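Local coordinates for protein Cas6b (Methanococcus maripaludis, PDB 4Z7K) that processes CRISPR RNA as a Cas6-family endoribonuclease, probably binding and cleaving precursor transcripts whose repeats form no stem-loop, at residues K114-P120 and F212-V218; Y49-K55 and Q200-I204. All coordinates share one frame. Numbering follows the deposited sequence.

Interaction 1 (K114-P120 and F212-V218); sequences KYQFKTP and FGTVVKV
Segments 114-120 and 212-218 run antiparallel. They pair the last strand of the C-terminal sheet, 215-217, at its edge, with the first, 112-117. The strand order 2-3-1-4 is consistent with the ferredoxin-like sheet of RAMP proteins such as Cas6. The axes of 114-117 and 215-217 come within 4.6 Å at 144°. Y115 pairs with K217 (CA-CA 4.4 Å) and F117 with V215 (CA-CA 4.9 Å), both non-hydrogen-bonded. Between them Q116 and V216 form the hydrogen-bonded pair: Q116 N to V216 O 3.0 Å, V216 N to Q116 O 3.2 Å. The ladder extends to V218 N with K114 O (2.8 Å) and K118 N with T214 O (3.1 Å).

One face carries Y115, F117, V215 and K217. V215 CG1 lies 3.5 Å from F117 CE2, and its CG2 lies 4.4 Å from Y115 CD1, so the valine fills the hollow between the two m-rotamer rings. K217 CG packs 3.3 Å from Y115 CE1. On the Q116 and V216 face, V216 CG1 lies 3.9 Å from K118 CD.

Past the strands, G213, at positive phi (69°), gives its N to P120 O (2.6 Å). T214 N reaches T119 OG1 (3.1 Å), which is also hydrogen-bonded to G211 O. Backbone polarity is thus met mainly by backbone, while V215 packs with the rings of Y115 and F117, Y115 OH bonds I198 N and the amine end of K217 leads away.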
ATOM      1  N   LYS B 114      -9.245  21.316 -20.333  1.00 80.26           N
ATOM      2  CA  LYS B 114      -9.789  19.970 -20.239  1.00 82.37           C
ATOM      3  C   LYS B 114      -8.826  18.911 -20.739  1.00 80.95           C
ATOM      4  O   LYS B 114      -8.333  18.990 -21.859  1.00 85.00           O
ATOM      5  CB  LYS B 114     -11.105  19.872 -21.010  1.00 90.82           C
ATOM      6  CG  LYS B 114     -11.895  18.601 -20.715  1.00 87.07           C
ATOM      7  CD  LYS B 114     -13.100  18.465 -21.620  1.00 80.33           C
ATOM      8  CE  LYS B 114     -13.855  17.196 -21.302  1.00 86.24           C
ATOM      9  NZ  LYS B 114     -15.034  17.043 -22.192  1.00 96.45           N
ATOM     10  N   TYR B 115      -8.614  17.897 -19.909  1.00 79.85           N
ATOM     11  CA  TYR B 115      -7.659  16.830 -20.167  1.00 77.37           C
ATOM     12  C   TYR B 115      -8.361  15.485 -20.221  1.00 74.44           C
ATOM     13  O   TYR B 115      -9.470  15.335 -19.705  1.00 70.27           O
ATOM     14  CB  TYR B 115      -6.581  16.823 -19.075  1.00 80.44           C
ATOM     15  CG  TYR B 115      -5.738  18.085 -19.041  1.00 84.80           C
ATOM     16  CD1 TYR B 115      -4.627  18.237 -19.862  1.00 84.25           C
ATOM     17  CD2 TYR B 115      -6.090  19.151 -18.229  1.00 89.03           C
ATOM     18  CE1 TYR B 115      -3.863  19.399 -19.825  1.00 84.90           C
ATOM     19  CE2 TYR B 115      -5.338  20.317 -18.202  1.00 90.78           C
ATOM     20  CZ  TYR B 115      -4.232  20.434 -19.001  1.00 86.38           C
ATOM     21  OH  TYR B 115      -3.509  21.600 -18.966  1.00 88.92           O
ATOM     22  N   GLN B 116      -7.712  14.515 -20.861  1.00 82.33           N
ATOM     23  CA  GLN B 116      -8.212  13.138 -20.918  1.00 78.60           C
ATOM     24  C   GLN B 116      -7.102  12.100 -20.714  1.00 75.75           C
ATOM     25  O   GLN B 116      -5.974  12.278 -21.171  1.00 75.89           O
ATOM     26  CB  GLN B 116      -8.918  12.881 -22.251  1.00 84.18           C
ATOM     27  CG  GLN B 116      -9.726  11.599 -22.256  1.00 91.76           C
ATOM     28  CD  GLN B 116     -10.152  11.183 -23.634  1.00 87.69           C
ATOM     29  OE1 GLN B 116      -9.980  11.928 -24.595  1.00 88.34           O
ATOM     30  NE2 GLN B 116     -10.714   9.982 -23.743  1.00 91.77           N
ATOM     31  N   PHE B 117      -7.444  11.026 -20.011  1.00 74.06           N
ATOM     32  CA  PHE B 117      -6.541   9.923 -19.708  1.00 71.06           C
ATOM     33  C   PHE B 117      -6.420   8.893 -20.822  1.00 76.37           C
ATOM     34  O   PHE B 117      -7.404   8.242 -21.166  1.00 83.93           O
ATOM     35  CB  PHE B 117      -7.008   9.201 -18.450  1.00 76.05           C
ATOM     36  CG  PHE B 117      -6.678   9.905 -17.174  1.00 74.75           C
ATOM     37  CD1 PHE B 117      -7.567   9.882 -16.115  1.00 73.45           C
ATOM     38  CD2 PHE B 117      -5.461  10.537 -17.004  1.00 74.89           C
ATOM     39  CE1 PHE B 117      -7.262  10.507 -14.923  1.00 74.71           C
ATOM     40  CE2 PHE B 117      -5.159  11.167 -15.808  1.00 72.67           C
ATOM     41  CZ  PHE B 117      -6.061  11.144 -14.769  1.00 70.30           C
ATOM     42  N   LYS B 118      -5.228   8.762 -21.391  1.00 75.61           N
ATOM     43  CA  LYS B 118      -4.919   7.702 -22.346  1.00 75.50           C
ATOM     44  C   LYS B 118      -4.811   6.320 -21.671  1.00 79.66           C
ATOM     45  O   LYS B 118      -5.105   5.274 -22.263  1.00 81.81           O
ATOM     46  CB  LYS B 118      -3.607   8.019 -23.062  1.00 75.67           C
ATOM     47  CG  LYS B 118      -3.725   8.537 -24.470  1.00 76.44           C
ATOM     48  CD  LYS B 118      -4.799   9.560 -24.641  1.00 76.42           C
ATOM     49  CE  LYS B 118      -5.068   9.774 -26.136  1.00 90.80           C
ATOM     50  NZ  LYS B 118      -5.339   8.491 -26.859  1.00 94.51           N
ATOM     51  N   THR B 119      -4.342   6.328 -20.433  1.00 78.17           N
ATOM     52  CA  THR B 119      -4.123   5.107 -19.670  1.00 76.65           C
ATOM     53  C   THR B 119      -4.750   5.245 -18.287  1.00 73.93           C
ATOM     54  O   THR B 119      -5.100   6.356 -17.887  1.00 74.51           O
ATOM     55  CB  THR B 119      -2.639   4.816 -19.560  1.00 77.28           C
ATOM     56  OG1 THR B 119      -1.978   5.976 -19.025  1.00 77.47           O
ATOM     57  CG2 THR B 119      -2.088   4.504 -20.934  1.00 80.85           C
ATOM     58  N   PRO B 120      -4.934   4.127 -17.565  1.00 67.55           N
ATOM     59  CA  PRO B 120      -5.534   4.250 -16.241  1.00 69.10           C
ATOM     60  C   PRO B 120      -4.707   5.174 -15.345  1.00 74.31           C
ATOM     61  O   PRO B 120      -3.509   5.342 -15.577  1.00 76.54           O
ATOM     62  CB  PRO B 120      -5.523   2.817 -15.726  1.00 73.22           C
ATOM     63  CG  PRO B 120      -5.554   1.985 -16.930  1.00 66.02           C
ATOM     64  CD  PRO B 120      -4.726   2.718 -17.929  1.00 73.08           C
ATOM     65  N   PHE B 212       1.375   4.860 -16.747  1.00 75.15           N
ATOM     66  CA  PHE B 212       0.077   5.085 -16.129  1.00 75.03           C
ATOM     67  C   PHE B 212      -0.189   6.577 -15.969  1.00 78.83           C
ATOM     68  O   PHE B 212       0.747   7.374 -15.852  1.00 76.47           O
ATOM     69  CB  PHE B 212      -0.008   4.403 -14.766  1.00 72.35           C
ATOM     70  CG  PHE B 212      -0.060   2.905 -14.832  1.00 71.25           C
ATOM     71  CD1 PHE B 212       1.089   2.155 -14.761  1.00 79.68           C
ATOM     72  CD2 PHE B 212      -1.260   2.248 -14.941  1.00 74.66           C
ATOM     73  CE1 PHE B 212       1.041   0.774 -14.808  1.00 82.85           C
ATOM     74  CE2 PHE B 212      -1.308   0.878 -14.986  1.00 78.23           C
ATOM     75  CZ  PHE B 212      -0.153   0.140 -14.920  1.00 76.73           C
ATOM     76  N   GLY B 213      -1.469   6.946 -16.013  1.00 75.80           N
ATOM     77  CA  GLY B 213      -1.894   8.317 -15.784  1.00 73.00           C
ATOM     78  C   GLY B 213      -1.503   9.310 -16.868  1.00 74.69           C
ATOM     79  O   GLY B 213      -1.273  10.490 -16.595  1.00 74.17           O
ATOM     80  N   THR B 214      -1.432   8.847 -18.105  1.00 76.45           N
ATOM     81  CA  THR B 214      -0.974   9.695 -19.200  1.00 76.23           C
ATOM     82  C   THR B 214      -2.033  10.748 -19.571  1.00 75.42           C
ATOM     83  O   THR B 214      -3.196  10.403 -19.737  1.00 81.68           O
ATOM     84  CB  THR B 214      -0.634   8.832 -20.411  1.00 72.27           C
ATOM     85  OG1 THR B 214       0.093   7.673 -19.979  1.00 66.14           O
ATOM     86  CG2 THR B 214       0.183   9.623 -21.410  1.00 76.95           C
ATOM     87  N   VAL B 215      -1.690  12.032 -19.619  1.00 71.29           N
ATOM     88  CA  VAL B 215      -2.722  13.021 -19.966  1.00 74.41           C
ATOM     89  C   VAL B 215      -2.491  13.799 -21.272  1.00 78.72           C
ATOM     90  O   VAL B 215      -1.356  14.030 -21.675  1.00 82.90           O
ATOM     91  CB  VAL B 215      -2.914  14.035 -18.833  1.00 70.37           C
ATOM     92  CG1 VAL B 215      -2.945  13.309 -17.503  1.00 71.87           C
ATOM     93  CG2 VAL B 215      -1.816  15.049 -18.827  1.00 72.20           C
ATOM     94  N   VAL B 216      -3.576  14.167 -21.953  1.00 82.51           N
ATOM     95  CA  VAL B 216      -3.497  15.006 -23.159  1.00 82.32           C
ATOM     96  C   VAL B 216      -4.631  16.050 -23.164  1.00 83.36           C
ATOM     97  O   VAL B 216      -5.711  15.759 -22.658  1.00 82.84           O
ATOM     98  CB  VAL B 216      -3.559  14.176 -24.427  1.00 82.33           C
ATOM     99  CG1 VAL B 216      -4.896  13.471 -24.523  1.00 77.11           C
ATOM    100  CG2 VAL B 216      -3.335  15.068 -25.627  1.00 90.84           C
ATOM    101  N   LYS B 217      -4.382  17.268 -23.666  1.00 84.23           N
ATOM    102  CA  LYS B 217      -5.412  18.332 -23.674  1.00 80.21           C
ATOM    103  C   LYS B 217      -6.496  18.088 -24.735  1.00 86.44           C
ATOM    104  O   LYS B 217      -6.264  17.347 -25.700  1.00 85.35           O
ATOM    105  CB  LYS B 217      -4.799  19.720 -23.909  1.00 75.74           C
ATOM    106  CG  LYS B 217      -3.621  20.036 -23.013  1.00 90.60           C
ATOM    107  CD  LYS B 217      -3.067  21.436 -23.233  1.00 92.97           C
ATOM    108  CE  LYS B 217      -4.187  22.458 -23.313  1.00 94.97           C
ATOM    109  NZ  LYS B 217      -3.656  23.802 -23.681  1.00101.36           N
ATOM    110  N   VAL B 218      -7.691  18.667 -24.531  1.00 85.95           N
ATOM    111  CA  VAL B 218      -8.761  18.614 -25.536  1.00 77.55           C
ATOM    112  C   VAL B 218      -9.446  19.969 -25.717  1.00 77.69           C
ATOM    113  O   VAL B 218     -10.279  20.147 -26.620  1.00 79.29           O
ATOM    114  CB  VAL B 218      -9.832  17.596 -25.178  1.00 74.39           C
ATOM    115  CG1 VAL B 218      -9.218  16.222 -24.980  1.00 75.72           C
ATOM    116  CG2 VAL B 218     -10.531  18.026 -23.937  1.00 77.62           C
TER

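Interaction 2 (Y49-K55 and Q200-I204); sequences YPQIQFK and QYLGI
Three side chains from segment 49-55 reach the irregular segment 200-204 without any backbone pairing. Y49 and P50 lead into strand 52-55, on which Q53 and K55 alternate with F54. The nearest CA atoms are far apart: 8.0 Å for Q53 and G203, 8.6 Å for K55 and Y201.

Y49, chi1 t, donates from OH to G203 O at 2.5 Å. Q53 is m then t. Its OE1 accepts a weak bond from G203 N (3.3 Å). Its NE2 turns back to P50 O (3.0 Å) and, weakly, to Y49 OH (3.1 Å). K55 is m, t, t, m; its CE lies 3.0 Å from Y201 O, and its NZ is hydrogen-bonded to T214 OG1 of segment 212-218. L202 CD2 lies 3.9 Å from Y49 OH.

G203 faces this group closely: a CB there would stand 2.9 Å from K55 NZ. Y201 has positive phi (70°), which turns the loop.

The contact joins the two Cas6b domains near the bound RNA, where P50 packs on a phosphate. Its chemistry is polar: buried side chains supply partners for G203, firmly at its O and weakly at its N, while the backbone of Y201 and L202 turns to V215.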
ATOM      1  N   TYR B  49       9.824  12.706  -9.404  1.00 92.08           N
ATOM      2  CA  TYR B  49       8.995  12.497 -10.580  1.00 90.41           C
ATOM      3  C   TYR B  49       9.862  12.173 -11.784  1.00 95.52           C
ATOM      4  O   TYR B  49      10.719  12.994 -12.150  1.00 96.81           O
ATOM      5  CB  TYR B  49       8.171  13.748 -10.862  1.00 96.16           C
ATOM      6  CG  TYR B  49       7.264  13.650 -12.071  1.00 95.72           C
ATOM      7  CD1 TYR B  49       6.190  12.756 -12.090  1.00 96.32           C
ATOM      8  CD2 TYR B  49       7.446  14.478 -13.165  1.00 89.21           C
ATOM      9  CE1 TYR B  49       5.350  12.673 -13.176  1.00 89.33           C
ATOM     10  CE2 TYR B  49       6.612  14.407 -14.256  1.00 89.55           C
ATOM     11  CZ  TYR B  49       5.563  13.500 -14.257  1.00 90.95           C
ATOM     12  OH  TYR B  49       4.729  13.427 -15.349  1.00 93.97           O
ATOM     13  N   PRO B  50       9.612  10.994 -12.421  1.00 91.26           N
ATOM     14  CA  PRO B  50      10.376  10.429 -13.554  1.00 90.26           C
ATOM     15  C   PRO B  50      10.424  11.355 -14.761  1.00 91.35           C
ATOM     16  O   PRO B  50       9.368  11.712 -15.284  1.00 92.22           O
ATOM     17  CB  PRO B  50       9.624   9.135 -13.895  1.00 78.27           C
ATOM     18  CG  PRO B  50       8.924   8.778 -12.652  1.00 90.59           C
ATOM     19  CD  PRO B  50       8.538  10.081 -11.999  1.00 88.45           C
ATOM     20  N   GLN B  51      11.624  11.748 -15.185  1.00 91.83           N
ATOM     21  CA  GLN B  51      11.754  12.660 -16.314  1.00 86.85           C
ATOM     22  C   GLN B  51      12.082  11.860 -17.560  1.00 80.27           C
ATOM     23  O   GLN B  51      12.334  12.424 -18.627  1.00 78.08           O
ATOM     24  CB  GLN B  51      12.772  13.764 -16.004  1.00 89.45           C
ATOM     25  CG  GLN B  51      12.932  13.965 -14.489  1.00 97.39           C
ATOM     26  CD  GLN B  51      13.727  15.203 -14.098  1.00104.56           C
ATOM     27  OE1 GLN B  51      14.066  16.039 -14.940  1.00 98.28           O
ATOM     28  NE2 GLN B  51      14.015  15.331 -12.802  1.00109.54           N
ATOM     29  N   ILE B  52      12.066  10.537 -17.394  1.00 76.66           N
ATOM     30  CA  ILE B  52      11.953   9.596 -18.511  1.00 85.07           C
ATOM     31  C   ILE B  52      10.834   8.602 -18.197  1.00 83.83           C
ATOM     32  O   ILE B  52      10.934   7.868 -17.215  1.00 87.94           O
ATOM     33  CB  ILE B  52      13.260   8.805 -18.783  1.00 90.37           C
ATOM     34  CG1 ILE B  52      14.302   9.683 -19.465  1.00 85.87           C
ATOM     35  CG2 ILE B  52      12.983   7.614 -19.703  1.00 84.28           C
ATOM     36  CD1 ILE B  52      13.947  10.021 -20.874  1.00 85.30           C
ATOM     37  N   GLN B  53       9.788   8.570 -19.031  1.00 83.39           N
ATOM     38  CA  GLN B  53       8.620   7.696 -18.812  1.00 84.39           C
ATOM     39  C   GLN B  53       8.270   6.864 -20.051  1.00 79.31           C
ATOM     40  O   GLN B  53       8.299   7.365 -21.178  1.00 75.02           O
ATOM     41  CB  GLN B  53       7.397   8.526 -18.424  1.00 83.00           C
ATOM     42  CG  GLN B  53       7.665   9.600 -17.406  1.00 82.59           C
ATOM     43  CD  GLN B  53       6.517  10.569 -17.296  1.00 82.40           C
ATOM     44  OE1 GLN B  53       5.370  10.211 -17.560  1.00 87.05           O
ATOM     45  NE2 GLN B  53       6.813  11.808 -16.925  1.00 78.45           N
ATOM     46  N   PHE B  54       7.908   5.606 -19.843  1.00 74.40           N
ATOM     47  CA  PHE B  54       7.566   4.735 -20.959  1.00 80.58           C
ATOM     48  C   PHE B  54       6.074   4.407 -21.034  1.00 86.90           C
ATOM     49  O   PHE B  54       5.485   3.901 -20.086  1.00 85.75           O
ATOM     50  CB  PHE B  54       8.396   3.471 -20.878  1.00 83.43           C
ATOM     51  CG  PHE B  54       9.855   3.743 -20.828  1.00 86.39           C
ATOM     52  CD1 PHE B  54      10.533   3.720 -19.626  1.00 93.50           C
ATOM     53  CD2 PHE B  54      10.543   4.074 -21.979  1.00 84.54           C
ATOM     54  CE1 PHE B  54      11.870   3.990 -19.580  1.00 92.95           C
ATOM     55  CE2 PHE B  54      11.876   4.343 -21.944  1.00 81.18           C
ATOM     56  CZ  PHE B  54      12.545   4.300 -20.745  1.00 93.02           C
ATOM     57  N   LYS B  55       5.472   4.710 -22.177  1.00 84.35           N
ATOM     58  CA  LYS B  55       4.031   4.624 -22.336  1.00 85.90           C
ATOM     59  C   LYS B  55       3.685   3.833 -23.600  1.00 89.41           C
ATOM     60  O   LYS B  55       4.489   3.793 -24.536  1.00 89.76           O
ATOM     61  CB  LYS B  55       3.453   6.039 -22.386  1.00 81.59           C
ATOM     62  CG  LYS B  55       3.819   6.853 -21.153  1.00 79.76           C
ATOM     63  CD  LYS B  55       3.502   8.335 -21.270  1.00 75.41           C
ATOM     64  CE  LYS B  55       3.587   9.018 -19.895  1.00 81.25           C
ATOM     65  NZ  LYS B  55       2.816   8.388 -18.760  1.00 82.06           N
ATOM     66  N   GLN B 200       1.542  17.793 -23.262  1.00 78.54           N
ATOM     67  CA  GLN B 200       0.993  16.484 -23.611  1.00 82.29           C
ATOM     68  C   GLN B 200       1.805  15.257 -23.222  1.00 81.76           C
ATOM     69  O   GLN B 200       3.029  15.265 -23.228  1.00 88.68           O
ATOM     70  CB  GLN B 200       0.711  16.426 -25.099  1.00 88.02           C
ATOM     71  CG  GLN B 200      -0.542  17.185 -25.470  1.00 97.58           C
ATOM     72  CD  GLN B 200      -0.725  17.276 -26.957  1.00104.12           C
ATOM     73  OE1 GLN B 200      -0.408  16.330 -27.698  1.00103.16           O
ATOM     74  NE2 GLN B 200      -1.240  18.418 -27.418  1.00 98.78           N
ATOM     75  N   TYR B 201       1.073  14.191 -22.922  1.00 81.22           N
ATOM     76  CA  TYR B 201       1.613  12.862 -22.654  1.00 80.29           C
ATOM     77  C   TYR B 201       2.374  12.764 -21.349  1.00 79.54           C
ATOM     78  O   TYR B 201       2.930  11.716 -21.039  1.00 80.87           O
ATOM     79  CB  TYR B 201       2.506  12.415 -23.806  1.00 79.03           C
ATOM     80  CG  TYR B 201       1.742  12.264 -25.086  1.00 86.00           C
ATOM     81  CD1 TYR B 201       1.030  11.110 -25.355  1.00 84.76           C
ATOM     82  CD2 TYR B 201       1.680  13.302 -26.006  1.00 94.77           C
ATOM     83  CE1 TYR B 201       0.313  10.973 -26.531  1.00 85.82           C
ATOM     84  CE2 TYR B 201       0.956  13.179 -27.178  1.00 89.49           C
ATOM     85  CZ  TYR B 201       0.280  12.011 -27.433  1.00 86.04           C
ATOM     86  OH  TYR B 201      -0.437  11.878 -28.596  1.00 97.81           O
ATOM     87  N   LEU B 202       2.374  13.835 -20.566  1.00 80.18           N
ATOM     88  CA  LEU B 202       2.916  13.752 -19.210  1.00 85.60           C
ATOM     89  C   LEU B 202       2.033  12.820 -18.383  1.00 82.63           C
ATOM     90  O   LEU B 202       0.830  12.713 -18.636  1.00 84.90           O
ATOM     91  CB  LEU B 202       3.014  15.143 -18.562  1.00 88.27           C
ATOM     92  CG  LEU B 202       4.148  16.056 -19.055  1.00 85.01           C
ATOM     93  CD1 LEU B 202       3.934  17.502 -18.655  1.00 78.80           C
ATOM     94  CD2 LEU B 202       5.464  15.555 -18.526  1.00 79.31           C
ATOM     95  N   GLY B 203       2.625  12.115 -17.426  1.00 82.15           N
ATOM     96  CA  GLY B 203       1.842  11.282 -16.524  1.00 83.95           C
ATOM     97  C   GLY B 203       1.570  11.967 -15.184  1.00 83.25           C
ATOM     98  O   GLY B 203       2.314  12.870 -14.792  1.00 83.42           O
ATOM     99  N   ILE B 204       0.481  11.590 -14.506  1.00 77.94           N
ATOM    100  CA  ILE B 204       0.321  11.914 -13.083  1.00 75.44           C
ATOM    101  C   ILE B 204      -0.171  10.703 -12.291  1.00 76.76           C
ATOM    102  O   ILE B 204      -0.670   9.726 -12.868  1.00 75.72           O
ATOM    103  CB  ILE B 204      -0.627  13.085 -12.837  1.00 73.00           C
ATOM    104  CG1 ILE B 204      -1.981  12.832 -13.470  1.00 69.77           C
ATOM    105  CG2 ILE B 204      -0.045  14.372 -13.370  1.00 79.81           C
ATOM    106  CD1 ILE B 204      -2.885  14.032 -13.350  1.00 76.09           C
TER

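From the N terminus, the chain first passes 49-55, on the edge strand of the N-terminal sheet. It then crosses into the C-terminal domain and runs through 114-120. After two helices and the strands 169-177 and 186-194, it returns at 200-204, closing interaction 2. The final segment, 212-218, closes interaction 1. The two closures cross rather than nest. They also touch directly: V215 O lies 2.7 Å from Y201 N, and V215 N lies 2.8 Å from L202 O, both probable hydrogen bonds. Thus 200-204 sits between strand 52-57 and strand 215-217, linking the N-terminal sheet to the edge of the C-terminal one.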